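Local structure of Obg-like ATPase 1 (Schizosaccharomyces pombe, 1NI3) at residues Lys359-Cys364 and Gly368-Lys373; Ala108-Val113 and Tyr220-Lys225; Glu68-Leu73 and Arg82-Leu87; Lys183-Ile188 and Val213-Ser218. The protein hydrolyses ATP, and GTP less efficiently, with magnesium as cofactor, and holds back the G2/M transition of the cell cycle. All blocks are in the same frame, centred on the assembly; numbering follows the deposited sequence.

Contact 1 (Lys359-Cys364 and Gly368-Lys373); sequences KTENAC and GKYLTK
C364 and K369 meet where the chain turns out of helix 361-366 toward strand 372-374. The carbonyl O of C364 takes a weak hydrogen bond from K369 N at 2.8 Å, bent to 122° at the hydrogen. Close by, C364 CB and K369 CB lie 3.6 Å apart. Buried C364 suits this spot because its small side chain fits between the turn and its neighbours M350 and Y358; G368, with positive phi, readily takes a backbone shape that other residues adopt less easily. The packed part continues in E361, whose extended chain runs obliquely past the Y370 ring, its CG 3.7 Å from CE1 of Y370, with the carboxylate and ring planes only 7° apart. With CG anti to the backbone N (chi1 -169°), the Y370 ring is carried back beside the helix. The loose side belongs to K369, which bends at chi2 and chi4 so that its amine leads away, to a long, weak ion pair with D354. Replacing the tyrosine by alanine is likely to leave E348 without its hydroxyl partner and R365 without the ring it meets in a cation-pi contact. Since R365 also forms a salt bridge with E361, the chemistry implies a polar surface cluster in which one arginine serves both carboxylate and ring.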
# COMPACT_ATOMS: atom_id res chain seq x y z
N LYS A 359 -32.30 -2.40 -1.72
CA LYS A 359 -32.31 -2.98 -0.39
C LYS A 359 -32.75 -4.45 -0.34
O LYS A 359 -33.47 -4.83 0.58
CB LYS A 359 -33.24 -2.15 0.50
CG LYS A 359 -33.41 -0.69 0.10
CD LYS A 359 -32.12 0.11 0.18
CE LYS A 359 -32.38 1.60 0.39
NZ LYS A 359 -31.14 2.41 0.58
N THR A 360 -32.36 -5.25 -1.33
CA THR A 360 -32.72 -6.68 -1.37
C THR A 360 -32.49 -7.29 -2.74
O THR A 360 -32.76 -6.66 -3.76
CB THR A 360 -34.19 -6.93 -1.02
OG1 THR A 360 -34.49 -8.32 -1.12
CG2 THR A 360 -35.08 -6.17 -1.97
N GLU A 361 -32.01 -8.53 -2.77
CA GLU A 361 -31.74 -9.20 -4.03
C GLU A 361 -32.96 -9.18 -4.95
O GLU A 361 -32.89 -8.65 -6.06
CB GLU A 361 -31.33 -10.64 -3.77
CG GLU A 361 -30.62 -11.28 -4.94
CD GLU A 361 -30.19 -12.69 -4.62
OE1 GLU A 361 -29.67 -12.90 -3.49
OE2 GLU A 361 -30.35 -13.58 -5.48
N ASN A 362 -34.07 -9.75 -4.50
CA ASN A 362 -35.29 -9.79 -5.30
C ASN A 362 -35.65 -8.45 -5.95
O ASN A 362 -35.86 -8.39 -7.16
CB ASN A 362 -36.47 -10.25 -4.45
CG ASN A 362 -36.24 -11.61 -3.83
OD1 ASN A 362 -36.09 -12.60 -4.55
ND2 ASN A 362 -36.19 -11.66 -2.51
N ALA A 363 -35.73 -7.39 -5.15
CA ALA A 363 -36.08 -6.08 -5.69
C ALA A 363 -35.36 -5.83 -7.00
O ALA A 363 -35.97 -5.80 -8.07
CB ALA A 363 -35.74 -4.98 -4.70
N CYS A 364 -34.05 -5.64 -6.91
CA CYS A 364 -33.24 -5.38 -8.08
C CYS A 364 -33.30 -6.53 -9.08
O CYS A 364 -33.28 -6.31 -10.28
CB CYS A 364 -31.78 -5.06 -7.67
SG CYS A 364 -30.91 -6.32 -6.72
N GLY A 368 -34.25 -6.46 -13.18
CA GLY A 368 -33.23 -6.92 -14.09
C GLY A 368 -31.80 -6.70 -13.62
O GLY A 368 -30.85 -7.23 -14.21
N LYS A 369 -31.64 -5.90 -12.57
CA LYS A 369 -30.33 -5.59 -12.03
C LYS A 369 -29.59 -6.79 -11.44
O LYS A 369 -28.57 -6.61 -10.77
CB LYS A 369 -30.45 -4.48 -10.98
CG LYS A 369 -30.23 -3.09 -11.56
CD LYS A 369 -31.08 -2.84 -12.81
CE LYS A 369 -30.52 -1.70 -13.69
NZ LYS A 369 -30.45 -0.36 -13.02
N TYR A 370 -30.08 -8.00 -11.67
CA TYR A 370 -29.35 -9.17 -11.18
C TYR A 370 -28.59 -9.72 -12.36
O TYR A 370 -28.81 -10.86 -12.80
CB TYR A 370 -30.29 -10.23 -10.63
CG TYR A 370 -29.56 -11.33 -9.86
CD1 TYR A 370 -29.14 -11.14 -8.55
CD2 TYR A 370 -29.35 -12.59 -10.44
CE1 TYR A 370 -28.54 -12.16 -7.82
CE2 TYR A 370 -28.75 -13.62 -9.73
CZ TYR A 370 -28.35 -13.41 -8.42
OH TYR A 370 -27.80 -14.45 -7.71
N LEU A 371 -27.69 -8.89 -12.88
CA LEU A 371 -26.87 -9.22 -14.04
C LEU A 371 -26.17 -10.58 -14.01
O LEU A 371 -25.93 -11.15 -12.95
CB LEU A 371 -25.83 -8.11 -14.22
CG LEU A 371 -26.37 -6.68 -13.99
CD1 LEU A 371 -25.25 -5.69 -14.25
CD2 LEU A 371 -27.55 -6.39 -14.92
N THR A 372 -25.84 -11.09 -15.19
CA THR A 372 -25.13 -12.36 -15.33
C THR A 372 -23.91 -12.15 -16.21
O THR A 372 -24.04 -12.02 -17.42
CB THR A 372 -25.99 -13.46 -16.00
OG1 THR A 372 -27.11 -13.76 -15.17
CG2 THR A 372 -25.15 -14.73 -16.19
N LYS A 373 -22.73 -12.14 -15.59
CA LYS A 373 -21.52 -11.93 -16.36
C LYS A 373 -20.74 -13.19 -16.67
O LYS A 373 -20.83 -14.19 -15.95
CB LYS A 373 -20.61 -10.91 -15.66
CG LYS A 373 -20.96 -9.47 -16.01
CD LYS A 373 -22.24 -9.01 -15.33
CE LYS A 373 -22.83 -7.83 -16.07
NZ LYS A 373 -21.78 -6.86 -16.50

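Contact 2 (Ala108-Val113 and Tyr220-Lys225); sequences AFLSHV and YLLTAK
L222 pushes its two methyl groups toward helix 107-113 and meets L110 and V113 there. Its CD2 is shared: V113 CG1 comes to 3.4 Å of L222 CD2, while CD2 of L110 lies 3.9 Å from the same methyl. The other branch, L222 CD1, faces L110 again, 3.9 Å from L110 CD1, so both leucines use both of their branches. Each pair of side chains crosses at about a right angle, and branched aliphatic residues suit such a buried place because their methyls fill space without asking for polar partners. In V113 the touching methyl CG1 stands anti to the backbone N (chi1 165°), which carries it toward L222. The side chain of V113 is also about 9 Å from that of K33, a predicted ATP-binding residue. Beside this apolar patch runs K225, whose CE passes 3.6 Å from V113 O. Its aliphatic chain is extended until a bend at chi4 (-61°), and NZ is then hydrogen-bonded to V116 O, with a weaker bond to R114 O; a buried amine thus finds its acceptors in the backbone just beyond the helix. Farther out, D155 holds the 3-10 turn 222-224 in place, one carboxylate oxygen accepting from the amide of L222 and the other from that of T223. The surroundings complete the core of the G domain: L110 also packs on L151 of helix 140-168, V113 rests on V26 of strand 22-27, and the turn leads from helix 210-217 into strand 227-232.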
# COMPACT_ATOMS: atom_id res chain seq x y z
N ALA A 108 20.55 -4.29 5.47
CA ALA A 108 19.67 -5.30 6.05
C ALA A 108 18.23 -4.81 6.00
O ALA A 108 17.34 -5.49 5.49
CB ALA A 108 20.08 -5.59 7.48
N PHE A 109 18.01 -3.62 6.57
CA PHE A 109 16.70 -2.99 6.60
C PHE A 109 16.10 -3.06 5.21
O PHE A 109 14.97 -3.48 5.02
CB PHE A 109 16.83 -1.54 7.03
CG PHE A 109 15.51 -0.90 7.36
CD1 PHE A 109 14.88 -1.17 8.57
CD2 PHE A 109 14.89 -0.05 6.45
CE1 PHE A 109 13.64 -0.61 8.87
CE2 PHE A 109 13.65 0.51 6.74
CZ PHE A 109 13.02 0.23 7.96
N LEU A 110 16.88 -2.64 4.23
CA LEU A 110 16.42 -2.68 2.86
C LEU A 110 16.13 -4.09 2.37
O LEU A 110 15.14 -4.31 1.68
CB LEU A 110 17.41 -2.01 1.93
CG LEU A 110 17.48 -0.49 2.04
CD1 LEU A 110 18.50 0.04 1.06
CD2 LEU A 110 16.11 0.11 1.76
N SER A 111 16.96 -5.06 2.73
CA SER A 111 16.71 -6.43 2.26
C SER A 111 15.29 -6.91 2.55
O SER A 111 14.77 -7.76 1.84
CB SER A 111 17.75 -7.42 2.83
OG SER A 111 17.44 -7.80 4.16
N HIS A 112 14.67 -6.34 3.58
CA HIS A 112 13.30 -6.69 3.97
C HIS A 112 12.27 -5.84 3.27
O HIS A 112 11.15 -6.28 3.01
CB HIS A 112 13.12 -6.51 5.48
CG HIS A 112 13.66 -7.64 6.28
ND1 HIS A 112 13.13 -8.91 6.21
CD2 HIS A 112 14.72 -7.70 7.12
CE1 HIS A 112 13.85 -9.71 6.99
NE2 HIS A 112 14.81 -9.01 7.55
N VAL A 113 12.65 -4.61 2.99
CA VAL A 113 11.78 -3.69 2.29
C VAL A 113 11.47 -4.27 0.91
O VAL A 113 10.35 -4.17 0.42
CB VAL A 113 12.46 -2.33 2.13
CG1 VAL A 113 11.73 -1.49 1.10
CG2 VAL A 113 12.47 -1.61 3.47
N TYR A 220 12.50 -5.50 -9.78
CA TYR A 220 12.04 -5.31 -8.40
C TYR A 220 12.78 -4.18 -7.69
O TYR A 220 13.21 -4.32 -6.53
CB TYR A 220 12.19 -6.63 -7.63
CG TYR A 220 11.53 -7.77 -8.34
CD1 TYR A 220 12.12 -8.36 -9.45
CD2 TYR A 220 10.25 -8.21 -7.98
CE1 TYR A 220 11.47 -9.34 -10.17
CE2 TYR A 220 9.58 -9.19 -8.70
CZ TYR A 220 10.20 -9.75 -9.81
OH TYR A 220 9.56 -10.72 -10.54
N LEU A 221 12.92 -3.05 -8.37
CA LEU A 221 13.63 -1.90 -7.81
C LEU A 221 12.95 -1.33 -6.57
O LEU A 221 11.73 -1.30 -6.47
CB LEU A 221 13.77 -0.81 -8.87
CG LEU A 221 14.48 -1.23 -10.16
CD1 LEU A 221 14.54 -0.06 -11.12
CD2 LEU A 221 15.87 -1.72 -9.82
N LEU A 222 13.77 -0.87 -5.63
CA LEU A 222 13.26 -0.28 -4.41
C LEU A 222 12.47 0.96 -4.76
O LEU A 222 11.35 1.20 -4.29
CB LEU A 222 14.43 0.11 -3.51
CG LEU A 222 14.93 -0.97 -2.56
CD1 LEU A 222 16.37 -0.70 -2.16
CD2 LEU A 222 14.03 -1.03 -1.34
N THR A 223 13.07 1.75 -5.65
CA THR A 223 12.54 3.02 -6.12
C THR A 223 11.33 2.89 -7.08
O THR A 223 10.88 3.89 -7.67
CB THR A 223 13.70 3.81 -6.78
OG1 THR A 223 13.50 5.21 -6.60
CG2 THR A 223 13.82 3.49 -8.26
N ALA A 224 10.80 1.67 -7.21
CA ALA A 224 9.64 1.40 -8.04
C ALA A 224 8.37 1.42 -7.19
O ALA A 224 7.32 1.82 -7.65
CB ALA A 224 9.79 0.05 -8.72
N LYS A 225 8.50 1.00 -5.94
CA LYS A 225 7.36 0.94 -5.02
C LYS A 225 6.77 2.30 -4.67
O LYS A 225 7.50 3.25 -4.39
CB LYS A 225 7.77 0.24 -3.72
CG LYS A 225 8.64 -0.98 -3.93
CD LYS A 225 9.04 -1.60 -2.61
CE LYS A 225 10.03 -2.73 -2.83
NZ LYS A 225 9.46 -3.82 -3.65

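Contact 3 (Glu68-Leu73 and Arg82-Leu87); sequences ERFDWL and RVPAFL
The ring of F70 has P84 over one face and the carbonyl carbon of R82 in its plane at one edge. CA of P84 sits 4.0 Å from the F70 ring centroid and 19° off the normal, a CH-pi contact displaced somewhat toward the rim, while P84 CB touches F70 CE2 at 3.9 Å. Two further groups approach obliquely: V83 O, 3.4 Å from F70 CE1, and R82 CB, 3.9 Å from F70 CZ. Proline suits the place because its rigid ring presents C-H groups to an aromatic surface and its nitrogen, lacking a hydrogen, asks for no acceptor beside the phenyl ring. The F70 side chain reaches across because its CG stands anti to the backbone N (chi1 179°), directing the ring from the helix to the strand. Helix 68-77 here packs against strand 81-90, which follows it in the chain and belongs to the mixed sheet, paired with 60-65 (antiparallel) and with 22-27 and 317-324 (both parallel); P84 falls at an interruption of that strand. F70 also touches V318 and F311, so the ring joins this helix to strands of the TGS region. With a serine at this position the face of P84 would probably lose its aromatic cover, and the helix its hold on the strand. R82 adds only aliphatic contact at the ring: its chain extends from CG to NE, and NH1 makes a salt bridge with E75, farther along the same helix.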
# COMPACT_ATOMS: atom_id res chain seq x y z
N GLU A 68 -17.38 1.84 3.93
CA GLU A 68 -18.79 2.05 4.19
C GLU A 68 -19.67 1.06 3.45
O GLU A 68 -20.71 0.64 3.97
CB GLU A 68 -19.15 3.48 3.83
CG GLU A 68 -19.01 4.42 5.01
CD GLU A 68 -18.70 5.84 4.62
OE1 GLU A 68 -19.42 6.41 3.77
OE2 GLU A 68 -17.72 6.41 5.16
N ARG A 69 -19.27 0.67 2.25
CA ARG A 69 -20.06 -0.30 1.51
C ARG A 69 -20.14 -1.56 2.36
O ARG A 69 -21.23 -2.08 2.62
CB ARG A 69 -19.40 -0.60 0.17
CG ARG A 69 -19.30 0.60 -0.74
CD ARG A 69 -18.65 0.19 -2.04
NE ARG A 69 -17.71 1.19 -2.54
CZ ARG A 69 -16.92 1.00 -3.59
NH1 ARG A 69 -16.96 -0.15 -4.24
NH2 ARG A 69 -16.09 1.95 -3.98
N PHE A 70 -18.99 -2.06 2.81
CA PHE A 70 -18.97 -3.25 3.65
C PHE A 70 -19.89 -3.00 4.86
O PHE A 70 -20.68 -3.88 5.24
CB PHE A 70 -17.54 -3.51 4.14
CG PHE A 70 -17.43 -4.71 5.05
CD1 PHE A 70 -17.63 -5.99 4.56
CD2 PHE A 70 -17.16 -4.55 6.40
CE1 PHE A 70 -17.59 -7.09 5.41
CE2 PHE A 70 -17.12 -5.65 7.25
CZ PHE A 70 -17.33 -6.92 6.76
N ASP A 71 -19.78 -1.80 5.43
CA ASP A 71 -20.60 -1.41 6.57
C ASP A 71 -22.08 -1.64 6.32
O ASP A 71 -22.74 -2.36 7.07
CB ASP A 71 -20.39 0.07 6.87
CG ASP A 71 -19.01 0.38 7.40
OD1 ASP A 71 -18.19 -0.55 7.50
OD2 ASP A 71 -18.74 1.56 7.70
N TRP A 72 -22.58 -1.00 5.27
CA TRP A 72 -23.99 -1.08 4.85
C TRP A 72 -24.42 -2.52 4.61
O TRP A 72 -25.40 -3.00 5.17
CB TRP A 72 -24.21 -0.27 3.56
CG TRP A 72 -25.66 -0.29 3.09
CD1 TRP A 72 -26.68 0.53 3.52
CD2 TRP A 72 -26.27 -1.23 2.19
NE1 TRP A 72 -27.86 0.16 2.94
CE2 TRP A 72 -27.63 -0.92 2.11
CE3 TRP A 72 -25.77 -2.29 1.42
CZ2 TRP A 72 -28.53 -1.64 1.33
CZ3 TRP A 72 -26.66 -3.02 0.64
CH2 TRP A 72 -28.02 -2.68 0.59
N LEU A 73 -23.67 -3.19 3.74
CA LEU A 73 -23.96 -4.57 3.42
C LEU A 73 -24.08 -5.38 4.69
O LEU A 73 -24.97 -6.21 4.81
CB LEU A 73 -22.88 -5.14 2.50
CG LEU A 73 -22.88 -4.67 1.04
CD1 LEU A 73 -21.65 -5.20 0.33
CD2 LEU A 73 -24.14 -5.17 0.34
N ARG A 82 -18.87 -11.45 9.78
CA ARG A 82 -18.52 -10.31 8.93
C ARG A 82 -17.01 -10.30 8.79
O ARG A 82 -16.30 -10.15 9.79
CB ARG A 82 -18.96 -9.00 9.57
CG ARG A 82 -20.35 -9.03 10.14
CD ARG A 82 -20.69 -7.69 10.77
NE ARG A 82 -22.10 -7.63 11.15
CZ ARG A 82 -22.73 -6.50 11.47
NH1 ARG A 82 -22.09 -5.34 11.45
NH2 ARG A 82 -24.01 -6.54 11.81
N VAL A 83 -16.52 -10.47 7.58
CA VAL A 83 -15.09 -10.45 7.34
C VAL A 83 -14.72 -9.33 6.39
O VAL A 83 -15.04 -9.36 5.20
CB VAL A 83 -14.60 -11.78 6.75
CG1 VAL A 83 -13.08 -11.76 6.64
CG2 VAL A 83 -15.06 -12.94 7.61
N PRO A 84 -14.06 -8.29 6.92
CA PRO A 84 -13.63 -7.13 6.14
C PRO A 84 -12.43 -7.47 5.29
O PRO A 84 -11.88 -8.56 5.38
CB PRO A 84 -13.29 -6.11 7.22
CG PRO A 84 -12.72 -6.97 8.29
CD PRO A 84 -13.72 -8.11 8.34
N ALA A 85 -12.01 -6.52 4.47
CA ALA A 85 -10.85 -6.72 3.62
C ALA A 85 -9.66 -6.47 4.54
O ALA A 85 -9.84 -6.02 5.67
CB ALA A 85 -10.86 -5.72 2.48
N PHE A 86 -8.45 -6.74 4.06
CA PHE A 86 -7.29 -6.50 4.90
C PHE A 86 -6.07 -5.98 4.17
O PHE A 86 -5.74 -6.46 3.08
CB PHE A 86 -6.91 -7.77 5.66
CG PHE A 86 -7.90 -8.13 6.72
CD1 PHE A 86 -8.90 -9.06 6.49
CD2 PHE A 86 -7.85 -7.51 7.97
CE1 PHE A 86 -9.84 -9.38 7.48
CE2 PHE A 86 -8.80 -7.81 8.96
CZ PHE A 86 -9.79 -8.75 8.72
N LEU A 87 -5.43 -4.97 4.75
CA LEU A 87 -4.18 -4.41 4.22
C LEU A 87 -3.07 -4.93 5.12
O LEU A 87 -3.10 -4.74 6.34
CB LEU A 87 -4.15 -2.87 4.27
CG LEU A 87 -2.75 -2.30 3.94
CD1 LEU A 87 -2.43 -2.57 2.48
CD2 LEU A 87 -2.69 -0.81 4.21

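Contact 4 (Lys183-Ile188 and Val213-Ser218); sequences KEEQAI and VEIINS
Within 183-188 and 213-218, on helices 179-199 and 210-217, the nearest CA atoms are those of E185 and I215, 7.5 Å apart. I215 carries the contact from its helix, reaching CD1 to both I188 and E185. That methyl, I215 CD1, lies 3.3 Å from I188 CD1 and 4.0 Å from I188 CG2, so it meets both branches of the opposing isoleucine. E185 CG is a further neighbour, 3.9 Å from I215 CD1. Both isoleucines have CG1 anti to the carbonyl carbon (chi1 -62° in I188, -68° in I215) and an extended chi2, which sends the terminal methyls toward one another. The two helices belong to the OBG-type G region and are joined by the loop between 199 and 210, forming a helical pair in which I215 also packs on I189 and I216 on V192. Isoleucine suits the buried positions, its beta-branched chain presenting methyls on two branches. Glutamate suits the margin: E185 lends its aliphatic CG to the apolar patch while the extended chain carries the carboxylate onward, and it also touches L166 of helix 140-168. Nearby on helix 210-217, E214 forms a salt bridge with R211, one turn earlier.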
# COMPACT_ATOMS: atom_id res chain seq x y z
N LYS A 183 19.03 -6.95 -27.02
CA LYS A 183 19.69 -5.65 -27.11
C LYS A 183 18.73 -4.51 -26.77
O LYS A 183 19.07 -3.58 -26.04
CB LYS A 183 20.27 -5.42 -28.51
CG LYS A 183 21.38 -6.39 -28.91
CD LYS A 183 21.90 -6.07 -30.31
CE LYS A 183 22.78 -7.18 -30.87
NZ LYS A 183 23.99 -7.46 -30.04
N GLU A 184 17.52 -4.58 -27.32
CA GLU A 184 16.49 -3.57 -27.07
C GLU A 184 16.33 -3.44 -25.56
O GLU A 184 16.13 -2.35 -25.03
CB GLU A 184 15.16 -3.99 -27.70
CG GLU A 184 13.99 -3.02 -27.47
CD GLU A 184 12.77 -3.68 -26.83
OE1 GLU A 184 11.71 -3.01 -26.72
OE2 GLU A 184 12.86 -4.85 -26.43
N GLU A 185 16.44 -4.57 -24.86
CA GLU A 185 16.31 -4.61 -23.41
C GLU A 185 17.45 -3.85 -22.75
O GLU A 185 17.26 -3.12 -21.78
CB GLU A 185 16.33 -6.06 -22.92
CG GLU A 185 15.75 -6.24 -21.52
CD GLU A 185 16.02 -7.60 -20.93
OE1 GLU A 185 15.93 -8.60 -21.67
OE2 GLU A 185 16.31 -7.68 -19.71
N GLN A 186 18.65 -4.03 -23.30
CA GLN A 186 19.84 -3.38 -22.78
C GLN A 186 19.73 -1.87 -22.99
O GLN A 186 20.16 -1.09 -22.15
CB GLN A 186 21.09 -3.94 -23.48
CG GLN A 186 22.41 -3.42 -22.93
CD GLN A 186 23.56 -4.40 -23.15
OE1 GLN A 186 24.71 -4.10 -22.84
NE2 GLN A 186 23.25 -5.58 -23.68
N ALA A 187 19.15 -1.47 -24.11
CA ALA A 187 19.00 -0.04 -24.39
C ALA A 187 18.06 0.58 -23.36
O ALA A 187 18.25 1.73 -22.95
CB ALA A 187 18.45 0.16 -25.78
N ILE A 188 17.06 -0.19 -22.94
CA ILE A 188 16.08 0.25 -21.96
C ILE A 188 16.69 0.26 -20.57
O ILE A 188 16.58 1.25 -19.84
CB ILE A 188 14.86 -0.67 -21.99
CG1 ILE A 188 14.21 -0.58 -23.36
CG2 ILE A 188 13.88 -0.29 -20.87
CD1 ILE A 188 13.04 -1.51 -23.57
N VAL A 213 7.81 -0.54 -18.63
CA VAL A 213 7.29 -0.81 -17.30
C VAL A 213 7.47 -2.30 -17.02
O VAL A 213 7.87 -2.71 -15.94
CB VAL A 213 5.80 -0.43 -17.19
CG1 VAL A 213 5.17 -1.11 -15.99
CG2 VAL A 213 5.67 1.08 -17.06
N GLU A 214 7.16 -3.09 -18.04
CA GLU A 214 7.28 -4.54 -17.95
C GLU A 214 8.70 -4.94 -17.57
O GLU A 214 8.92 -5.70 -16.62
CB GLU A 214 6.91 -5.14 -19.30
CG GLU A 214 6.85 -6.62 -19.33
CD GLU A 214 6.47 -7.12 -20.68
OE1 GLU A 214 7.18 -6.77 -21.64
OE2 GLU A 214 5.45 -7.84 -20.78
N ILE A 215 9.66 -4.44 -18.32
CA ILE A 215 11.05 -4.76 -18.05
C ILE A 215 11.41 -4.33 -16.64
O ILE A 215 11.86 -5.13 -15.84
CB ILE A 215 11.99 -4.07 -19.04
CG1 ILE A 215 11.78 -4.67 -20.43
CG2 ILE A 215 13.44 -4.22 -18.59
CD1 ILE A 215 12.58 -4.03 -21.52
N ILE A 216 11.19 -3.07 -16.33
CA ILE A 216 11.50 -2.59 -15.00
C ILE A 216 10.97 -3.52 -13.90
O ILE A 216 11.74 -3.97 -13.06
CB ILE A 216 10.98 -1.17 -14.82
CG1 ILE A 216 11.66 -0.26 -15.85
CG2 ILE A 216 11.28 -0.67 -13.42
CD1 ILE A 216 11.25 1.19 -15.77
N ASN A 217 9.68 -3.86 -13.93
CA ASN A 217 9.13 -4.76 -12.90
C ASN A 217 9.99 -5.99 -12.63
O ASN A 217 10.04 -6.49 -11.50
CB ASN A 217 7.72 -5.21 -13.28
CG ASN A 217 6.71 -4.12 -13.15
OD1 ASN A 217 6.75 -3.33 -12.21
ND2 ASN A 217 5.78 -4.08 -14.09
N SER A 218 10.64 -6.48 -13.67
CA SER A 218 11.49 -7.65 -13.51
C SER A 218 12.71 -7.30 -12.67
O SER A 218 13.45 -8.19 -12.28
CB SER A 218 11.97 -8.14 -14.86
OG SER A 218 12.85 -7.17 -15.44

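In the fold
Contacts 2 and 4 are buried and aliphatic, whereas contacts 1 and 3 lie at the surface and mix aromatic rings with charged groups. Contact 2, its centre about 14 Å from the centre of the chain, is the most central, and contact 1, its centre about 33 Å from that of the chain, the most peripheral. Contacts 2 and 4 touch where L221 packs on I216, and helix 210-217 of contact 4 leads into the turn of contact 2. Contacts 1 and 3 meet through K359 and W72, which links the G domain to the TGS region. Lysine and glutamate contribute aliphatic carbons at the buried pair; in the surface pair, a ring meets a carboxylate or a proline.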